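Local coordinates for pyruvate kinase (Cryptosporidium parvum, PDB 4DRS), which probably catalyses the last step of glycolysis, transferring the phosphoryl group of phosphoenolpyruvate to ADP to give pyruvate and ATP, at residues 308-313 / 324-329; 343-348 / 379-384; 350-355 / 465-470. All coordinates share one frame; numbering follows the deposited sequence.

Contact 1 of 3, residues 308-313 / 324-329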
loop_
_atom_site.group_PDB
_atom_site.type_symbol
_atom_site.label_atom_id
_atom_site.label_comp_id
_atom_site.label_asym_id
_atom_site.label_seq_id
_atom_site.Cartn_x
_atom_site.Cartn_y
_atom_site.Cartn_z
ATOM N N VAL A 308 13.376 16.754 -17.284
ATOM C CA VAL A 308 13.334 15.304 -17.085
ATOM C C VAL A 308 14.667 14.813 -16.516
ATOM O O VAL A 308 14.698 14.056 -15.543
ATOM C CB VAL A 308 13.004 14.553 -18.401
ATOM C CG1 VAL A 308 12.920 13.052 -18.169
ATOM C CG2 VAL A 308 11.697 15.059 -18.996
ATOM N N ALA A 309 15.762 15.271 -17.121
ATOM C CA ALA A 309 17.105 14.914 -16.690
ATOM C C ALA A 309 17.381 15.399 -15.271
ATOM O O ALA A 309 17.983 14.674 -14.475
ATOM C CB ALA A 309 18.139 15.474 -17.658
ATOM N N GLN A 310 16.930 16.614 -14.956
ATOM C CA GLN A 310 17.095 17.167 -13.610
ATOM C C GLN A 310 16.350 16.339 -12.565
ATOM O O GLN A 310 16.936 15.948 -11.559
ATOM C CB GLN A 310 16.665 18.639 -13.532
ATOM C CG GLN A 310 16.743 19.194 -12.113
ATOM C CD GLN A 310 16.515 20.689 -12.024
ATOM O OE1 GLN A 310 17.129 21.471 -12.754
ATOM N NE2 GLN A 310 15.641 21.098 -11.109
ATOM N N LYS A 311 15.071 16.070 -12.816
ATOM C CA LYS A 311 14.254 15.260 -11.910
ATOM C C LYS A 311 14.903 13.904 -11.654
ATOM O O LYS A 311 14.987 13.457 -10.510
ATOM C CB LYS A 311 12.831 15.072 -12.458
ATOM C CG LYS A 311 11.918 16.280 -12.296
ATOM C CD LYS A 311 10.495 15.955 -12.750
ATOM C CE LYS A 311 9.544 17.136 -12.591
ATOM N NZ LYS A 311 9.331 17.561 -11.175
ATOM N N CYS A 312 15.377 13.271 -12.723
ATOM C CA CYS A 312 16.005 11.959 -12.631
ATOM C C CYS A 312 17.310 11.978 -11.822
ATOM O O CYS A 312 17.525 11.108 -10.976
ATOM C CB CYS A 312 16.243 11.368 -14.019
ATOM S SG CYS A 312 17.207 9.838 -13.977
ATOM N N MET A 313 18.162 12.971 -12.074
ATOM C CA MET A 313 19.425 13.104 -11.340
ATOM C C MET A 313 19.206 13.379 -9.848
ATOM O O MET A 313 19.942 12.863 -9.003
ATOM C CB MET A 313 20.331 14.173 -11.968
ATOM C CG MET A 313 20.950 13.747 -13.289
ATOM S SD MET A 313 22.102 14.949 -13.985
ATOM C CE MET A 313 21.014 16.177 -14.697
ATOM N N VAL A 324 22.444 16.893 -3.352
ATOM C CA VAL A 324 22.277 17.422 -4.706
ATOM C C VAL A 324 21.871 18.894 -4.688
ATOM O O VAL A 324 20.976 19.301 -3.942
ATOM C CB VAL A 324 21.293 16.581 -5.561
ATOM C CG1 VAL A 324 19.890 16.594 -4.967
ATOM C CG2 VAL A 324 21.280 17.059 -7.009
ATOM N N VAL A 325 22.550 19.675 -5.522
ATOM C CA VAL A 325 22.342 21.112 -5.609
ATOM C C VAL A 325 21.659 21.458 -6.930
ATOM O O VAL A 325 22.168 21.131 -8.004
ATOM C CB VAL A 325 23.684 21.874 -5.509
ATOM C CG1 VAL A 325 23.457 23.385 -5.557
ATOM C CG2 VAL A 325 24.444 21.476 -4.252
ATOM N N THR A 326 20.500 22.107 -6.837
ATOM C CA THR A 326 19.812 22.664 -8.006
ATOM C C THR A 326 20.216 24.128 -8.201
ATOM O O THR A 326 20.093 24.941 -7.291
ATOM C CB THR A 326 18.287 22.538 -7.860
ATOM O OG1 THR A 326 17.927 21.156 -7.927
ATOM C CG2 THR A 326 17.555 23.295 -8.976
ATOM N N ALA A 327 20.688 24.455 -9.398
ATOM C CA ALA A 327 21.284 25.757 -9.666
ATOM C C ALA A 327 21.203 26.116 -11.137
ATOM O O ALA A 327 22.190 25.981 -11.862
ATOM C CB ALA A 327 22.740 25.753 -9.228
ATOM N N THR A 328 20.036 26.570 -11.583
ATOM C CA THR A 328 19.857 26.935 -12.991
ATOM C C THR A 328 19.619 28.439 -13.147
ATOM O O THR A 328 19.048 28.888 -14.146
ATOM C CB THR A 328 18.717 26.128 -13.652
ATOM O OG1 THR A 328 17.546 26.176 -12.826
ATOM C CG2 THR A 328 19.133 24.674 -13.854
ATOM N N GLN A 329 20.094 29.204 -12.162
ATOM C CA GLN A 329 19.801 30.636 -12.024
ATOM C C GLN A 329 18.286 30.852 -11.982
ATOM O O GLN A 329 17.692 31.427 -12.900
ATOM C CB GLN A 329 20.471 31.460 -13.135
ATOM C CG GLN A 329 20.596 32.943 -12.817
ATOM C CD GLN A 329 21.230 33.733 -13.944
ATOM O OE1 GLN A 329 20.689 33.812 -15.047
ATOM N NE2 GLN A 329 22.380 34.334 -13.666
#
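The carboxamide of Q310 is the one flat group at work here, and two threonine methyls meet it in different ways. T326 CG2 lies off the amide plane, beyond its nitrogen corner, 3.6 Å from Q310 NE2. T328 CG2 comes up to the oxygen instead, close to the plane of the amide, at 3.9 Å from Q310 OE1; T328 is poorly ordered, so this second touch is less certain. Q310 reaches across because its CG is anti to the backbone N (chi1 176°) and the chain stays extended to the amide. There it runs at about a right angle to the side chain of T326. No hydrogen bond crosses between 308-313 and 324-329. The T326 hydroxyl hydrogen-bonds S356 OG, and it is the methyl that meets the glutamine. This is helix against strand in the (beta/alpha)8 barrel: 306-320 packs outside the parallel strand 324-327 that follows it in the chain. Strand 324-327 runs between strands 289-293 and 358-361. Q310 and M313 also rest on V292, T326 touches A351 of helix 342-354, and C312 ties helix 306-320 by a disulfide to C26 of the second subunit.

Contact 2 of 3, residues 343-348 / 379-384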
loop_
_atom_site.group_PDB
_atom_site.type_symbol
_atom_site.label_atom_id
_atom_site.label_comp_id
_atom_site.label_asym_id
_atom_site.label_seq_id
_atom_site.Cartn_x
_atom_site.Cartn_y
_atom_site.Cartn_z
ATOM N N ALA A 343 6.790 31.796 -12.243
ATOM C CA ALA A 343 7.565 30.713 -12.859
ATOM C C ALA A 343 8.871 30.414 -12.121
ATOM O O ALA A 343 9.287 29.257 -12.015
ATOM C CB ALA A 343 7.839 31.027 -14.323
ATOM N N GLU A 344 9.495 31.466 -11.601
ATOM C CA GLU A 344 10.766 31.358 -10.896
ATOM C C GLU A 344 10.597 30.800 -9.486
ATOM O O GLU A 344 11.427 30.017 -9.016
ATOM C CB GLU A 344 11.436 32.727 -10.841
ATOM C CG GLU A 344 11.634 33.364 -12.207
ATOM C CD GLU A 344 12.100 34.800 -12.112
ATOM O OE1 GLU A 344 11.286 35.669 -11.724
ATOM O OE2 GLU A 344 13.280 35.054 -12.432
ATOM N N MET A 345 9.523 31.209 -8.816
ATOM C CA MET A 345 9.210 30.713 -7.481
ATOM C C MET A 345 8.793 29.245 -7.521
ATOM O O MET A 345 9.246 28.452 -6.696
ATOM C CB MET A 345 8.127 31.566 -6.818
ATOM C CG MET A 345 8.549 33.003 -6.544
ATOM S SD MET A 345 7.233 33.995 -5.810
ATOM C CE MET A 345 7.726 33.980 -4.094
ATOM N N THR A 346 7.951 28.888 -8.489
ATOM C CA THR A 346 7.508 27.500 -8.643
ATOM C C THR A 346 8.671 26.565 -9.000
ATOM O O THR A 346 8.664 25.393 -8.622
ATOM C CB THR A 346 6.369 27.346 -9.673
ATOM O OG1 THR A 346 6.830 27.748 -10.964
ATOM C CG2 THR A 346 5.150 28.188 -9.278
ATOM N N ASP A 347 9.672 27.098 -9.704
ATOM C CA ASP A 347 10.874 26.336 -10.047
ATOM C C ASP A 347 11.652 25.896 -8.809
ATOM O O ASP A 347 12.093 24.746 -8.721
ATOM C CB ASP A 347 11.785 27.136 -10.983
ATOM C CG ASP A 347 12.847 26.269 -11.650
ATOM O OD1 ASP A 347 12.504 25.186 -12.169
ATOM O OD2 ASP A 347 14.028 26.668 -11.665
ATOM N N VAL A 348 11.805 26.813 -7.854
ATOM C CA VAL A 348 12.484 26.515 -6.592
ATOM C C VAL A 348 11.626 25.601 -5.716
ATOM O O VAL A 348 12.138 24.656 -5.107
ATOM C CB VAL A 348 12.852 27.800 -5.821
ATOM C CG1 VAL A 348 13.676 27.467 -4.585
ATOM C CG2 VAL A 348 13.624 28.752 -6.721
ATOM N N SER A 379 14.164 31.642 0.299
ATOM C CA SER A 379 14.076 30.996 1.603
ATOM C C SER A 379 12.634 30.675 2.005
ATOM O O SER A 379 12.340 29.562 2.448
ATOM C CB SER A 379 14.741 31.871 2.669
ATOM O OG SER A 379 14.649 31.273 3.947
ATOM N N ARG A 380 11.748 31.654 1.837
ATOM C CA ARG A 380 10.337 31.503 2.185
ATOM C C ARG A 380 9.657 30.465 1.290
ATOM O O ARG A 380 8.878 29.637 1.775
ATOM C CB ARG A 380 9.616 32.853 2.094
ATOM C CG ARG A 380 10.322 33.984 2.828
ATOM C CD ARG A 380 9.497 34.590 3.951
ATOM N NE ARG A 380 8.336 35.324 3.440
ATOM C CZ ARG A 380 8.385 36.503 2.814
ATOM N NH1 ARG A 380 9.546 37.115 2.600
ATOM N NH2 ARG A 380 7.260 37.071 2.394
ATOM N N VAL A 381 9.973 30.504 -0.005
ATOM C CA VAL A 381 9.488 29.505 -0.961
ATOM C C VAL A 381 9.868 28.091 -0.526
ATOM O O VAL A 381 9.010 27.204 -0.496
ATOM C CB VAL A 381 9.997 29.771 -2.393
ATOM C CG1 VAL A 381 9.689 28.589 -3.308
ATOM C CG2 VAL A 381 9.374 31.042 -2.948
ATOM N N CYS A 382 11.141 27.890 -0.181
ATOM C CA CYS A 382 11.614 26.588 0.296
ATOM C C CYS A 382 10.789 26.093 1.475
ATOM O O CYS A 382 10.297 24.962 1.456
ATOM C CB CYS A 382 13.092 26.638 0.681
ATOM S SG CYS A 382 14.216 26.784 -0.721
ATOM N N ALA A 383 10.628 26.953 2.480
ATOM C CA ALA A 383 9.853 26.635 3.683
ATOM C C ALA A 383 8.413 26.268 3.332
ATOM O O ALA A 383 7.850 25.326 3.884
ATOM C CB ALA A 383 9.885 27.802 4.662
ATOM N N GLN A 384 7.836 27.009 2.395
ATOM C CA GLN A 384 6.472 26.767 1.943
ATOM C C GLN A 384 6.354 25.423 1.213
ATOM O O GLN A 384 5.413 24.666 1.453
ATOM C CB GLN A 384 6.003 27.934 1.067
ATOM C CG GLN A 384 4.521 28.261 1.165
ATOM C CD GLN A 384 4.017 28.442 2.588
ATOM O OE1 GLN A 384 4.641 29.117 3.407
ATOM N NE2 GLN A 384 2.870 27.842 2.883
#
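M345 and V348 meet V381 and C382 through apolar side-chain packing, plus one methyl set against a backbone carbonyl. In the apolar part, the thioether of M345 bends at chi3 (101°), bringing its terminal CE to 3.6 Å from V381 CG2; the two side chains cross at a slant, with M345 CB and CG a little farther from the same methyl. The other methyl, V381 CG1, is anti to its own backbone N (chi1 170°) and points into helix 343-348, 4.1 Å from V348 CB. At the other end V348 CG1 faces the sulfur of C382, with 4.0 Å between V348 CG1 and C382 SG. The two segments belong to helices 342-354 and 371-386 on the outside of the (beta/alpha)8 barrel; the axes of segments 343-348 and 379-384 pass 9.4 Å apart and cross at -52°. V348 and C382 both also rest on V359 of strand 358-361, so this end of the contact reaches the barrel wall. The carbonyl contact is the closest approach, V381 CG1 lying 3.4 Å from M345 O. Some of the surrounding polar groups reach the second subunit: R380 makes a salt bridge with E304 of that subunit, and T346 and D347 hydrogen-bond with D347 and T346 of that subunit.

Contact 3 of 3, residues 350-355 / 465-470. With SO4 (sulfate ion), chain D.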
loop_
_atom_site.group_PDB
_atom_site.type_symbol
_atom_site.label_atom_id
_atom_site.label_comp_id
_atom_site.label_asym_id
_atom_site.label_seq_id
_atom_site.Cartn_x
_atom_site.Cartn_y
_atom_site.Cartn_z
ATOM N N ASN A 350 9.374 23.439 -6.753
ATOM C CA ASN A 350 9.389 22.108 -7.347
ATOM C C ASN A 350 10.754 21.423 -7.283
ATOM O O ASN A 350 10.822 20.195 -7.248
ATOM C CB ASN A 350 8.829 22.131 -8.771
ATOM C CG ASN A 350 7.320 22.283 -8.793
ATOM O OD1 ASN A 350 6.590 21.434 -8.282
ATOM N ND2 ASN A 350 6.844 23.367 -9.382
ATOM N N ALA A 351 11.828 22.207 -7.246
ATOM C CA ALA A 351 13.158 21.639 -7.008
ATOM C C ALA A 351 13.226 21.040 -5.604
ATOM O O ALA A 351 13.711 19.925 -5.434
ATOM C CB ALA A 351 14.254 22.674 -7.220
ATOM N N VAL A 352 12.710 21.764 -4.609
ATOM C CA VAL A 352 12.624 21.245 -3.239
ATOM C C VAL A 352 11.768 19.970 -3.183
ATOM O O VAL A 352 12.140 18.982 -2.535
ATOM C CB VAL A 352 12.090 22.304 -2.244
ATOM C CG1 VAL A 352 11.839 21.689 -0.869
ATOM C CG2 VAL A 352 13.066 23.469 -2.120
ATOM N N LEU A 353 10.637 19.988 -3.882
ATOM C CA LEU A 353 9.734 18.844 -3.893
ATOM C C LEU A 353 10.306 17.647 -4.667
ATOM O O LEU A 353 9.973 16.496 -4.375
ATOM C CB LEU A 353 8.357 19.252 -4.421
ATOM C CG LEU A 353 7.539 20.128 -3.462
ATOM C CD1 LEU A 353 6.320 20.718 -4.153
ATOM C CD2 LEU A 353 7.133 19.348 -2.216
ATOM N N ASP A 354 11.174 17.918 -5.637
ATOM C CA ASP A 354 11.862 16.851 -6.360
ATOM C C ASP A 354 12.868 16.123 -5.466
ATOM O O ASP A 354 13.237 14.985 -5.746
ATOM C CB ASP A 354 12.555 17.397 -7.618
ATOM C CG ASP A 354 11.562 17.842 -8.699
ATOM O OD1 ASP A 354 10.347 17.570 -8.575
ATOM O OD2 ASP A 354 12.002 18.476 -9.680
ATOM N N GLY A 355 13.308 16.787 -4.398
ATOM C CA GLY A 355 14.198 16.180 -3.414
ATOM C C GLY A 355 15.556 16.849 -3.295
ATOM O O GLY A 355 16.487 16.286 -2.714
ATOM N N ILE A 465 25.552 21.650 3.158
ATOM C CA ILE A 465 24.884 21.220 1.931
ATOM C C ILE A 465 23.899 20.060 2.162
ATOM O O ILE A 465 23.278 19.565 1.217
ATOM C CB ILE A 465 25.885 20.839 0.819
ATOM C CG1 ILE A 465 26.928 19.847 1.351
ATOM C CG2 ILE A 465 26.517 22.094 0.216
ATOM C CD1 ILE A 465 27.595 19.023 0.266
ATOM N N ALA A 466 23.759 19.636 3.416
ATOM C CA ALA A 466 22.839 18.556 3.767
ATOM C C ALA A 466 21.506 19.123 4.248
ATOM O O ALA A 466 21.473 19.945 5.171
ATOM C CB ALA A 466 23.453 17.659 4.832
ATOM N N ARG A 467 20.415 18.675 3.628
ATOM C CA ARG A 467 19.083 19.180 3.955
ATOM C C ARG A 467 18.715 18.950 5.420
ATOM O O ARG A 467 18.935 17.859 5.971
ATOM C CB ARG A 467 18.018 18.556 3.052
ATOM C CG ARG A 467 16.659 19.218 3.206
ATOM C CD ARG A 467 15.528 18.395 2.625
ATOM N NE ARG A 467 15.374 18.617 1.195
ATOM C CZ ARG A 467 14.252 18.399 0.516
ATOM N NH1 ARG A 467 13.163 17.962 1.139
ATOM N NH2 ARG A 467 14.216 18.626 -0.790
ATOM N N GLY A 468 18.174 19.998 6.039
ATOM C CA GLY A 468 17.630 19.938 7.388
ATOM C C GLY A 468 18.639 19.794 8.511
ATOM O O GLY A 468 18.268 19.446 9.629
ATOM N N VAL A 469 19.910 20.061 8.226
ATOM C CA VAL A 469 20.951 19.935 9.239
ATOM C C VAL A 469 21.392 21.301 9.766
ATOM O O VAL A 469 21.877 22.152 9.019
ATOM C CB VAL A 469 22.168 19.122 8.730
ATOM C CG1 VAL A 469 23.216 18.973 9.822
ATOM C CG2 VAL A 469 21.734 17.746 8.239
ATOM N N LYS A 470 21.193 21.505 11.060
ATOM C CA LYS A 470 21.740 22.657 11.760
ATOM C C LYS A 470 22.874 22.129 12.634
ATOM O O LYS A 470 22.804 20.997 13.114
ATOM C CB LYS A 470 20.656 23.340 12.599
ATOM C CG LYS A 470 21.147 24.530 13.414
ATOM C CD LYS A 470 20.016 25.234 14.151
ATOM C CE LYS A 470 20.517 26.461 14.903
ATOM N NZ LYS A 470 20.859 27.617 14.023
HETATM S S SO4 D . 23.324 26.712 11.321
HETATM O O1 SO4 D . 23.298 27.011 12.769
HETATM O O2 SO4 D . 21.948 26.473 10.829
HETATM O O3 SO4 D . 23.900 27.883 10.615
HETATM O O4 SO4 D . 24.154 25.503 11.096
HETATM O O HOH W 1 11.482 16.325 -1.071
#
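Helix 342-354 ends in a Schellman motif at G355, whose positive phi turns the chain out of the helix, and this end faces a type II beta turn running from A466 to V469. The arrangement joins the two domains: the helix belongs to the TIM barrel, and the turn leads into strand 469-473, at one side of the mixed sheet of the alpha/beta domain. Of 465-470, R467 alone touches the helix end. Its CG is anti to the backbone N (chi1 -171°) and the chain bends at chi3 (-84°), which brings the guanidinium edge-on to the helix end, where R467 NH2 donates to V352 O at 2.7 Å with an N-H...O angle of 151°. The oxygen lies close to the guanidinium plane, and NH2 approaches in the carbonyl plane, on a lone pair of V352 O. The same oxygen takes the backbone bond from G355 N, at 3.1 Å from V352 O, so the last turn and the arginine share one acceptor. A water adds a second route, donating to V352 O and accepting from R467 NH1. Placing the cation at the helix C-terminus should be electrostatically favourable, since carbonyls point that way. R467 NH2 is further engaged by S356 O, just past the helix, and R467 N hydrogen-bonds D357 OD2, so R467 is held at both its backbone and its guanidinium. The only side chain of 350-355 to touch it is V352, with CG1 at 3.9 Å from R467 NH2. Beyond the turn, in strand 469-473, K470 reaches away from the helix: K470 NZ donates to O1 of a sulfate ion, probably from the crystallisation liquor, at 2.8 Å.

All three contacts are buried, but contacts 1 and 3 are centred about 11 and 12 Å from the chain centre, contact 2 about 17 Å, in the outer helical layer. Contact 3 alone crosses to the alpha/beta domain. Contacts 2 and 3 share helix 342-354, meeting through C382 SG and V352 CG2; contact 1 uses the strand just before that helix and joins contact 3 by the K311–D354 salt bridge. Chemistry follows position: amide against threonine methyls in contact 1, mainly apolar helix packing in contact 2, a charged side chain gripping a helix end in contact 3. Each approaches the second subunit: contact 1 by a disulfide, contact 2 by a salt bridge, contact 3 by N350 hydrogen-bonding K311 of that subunit.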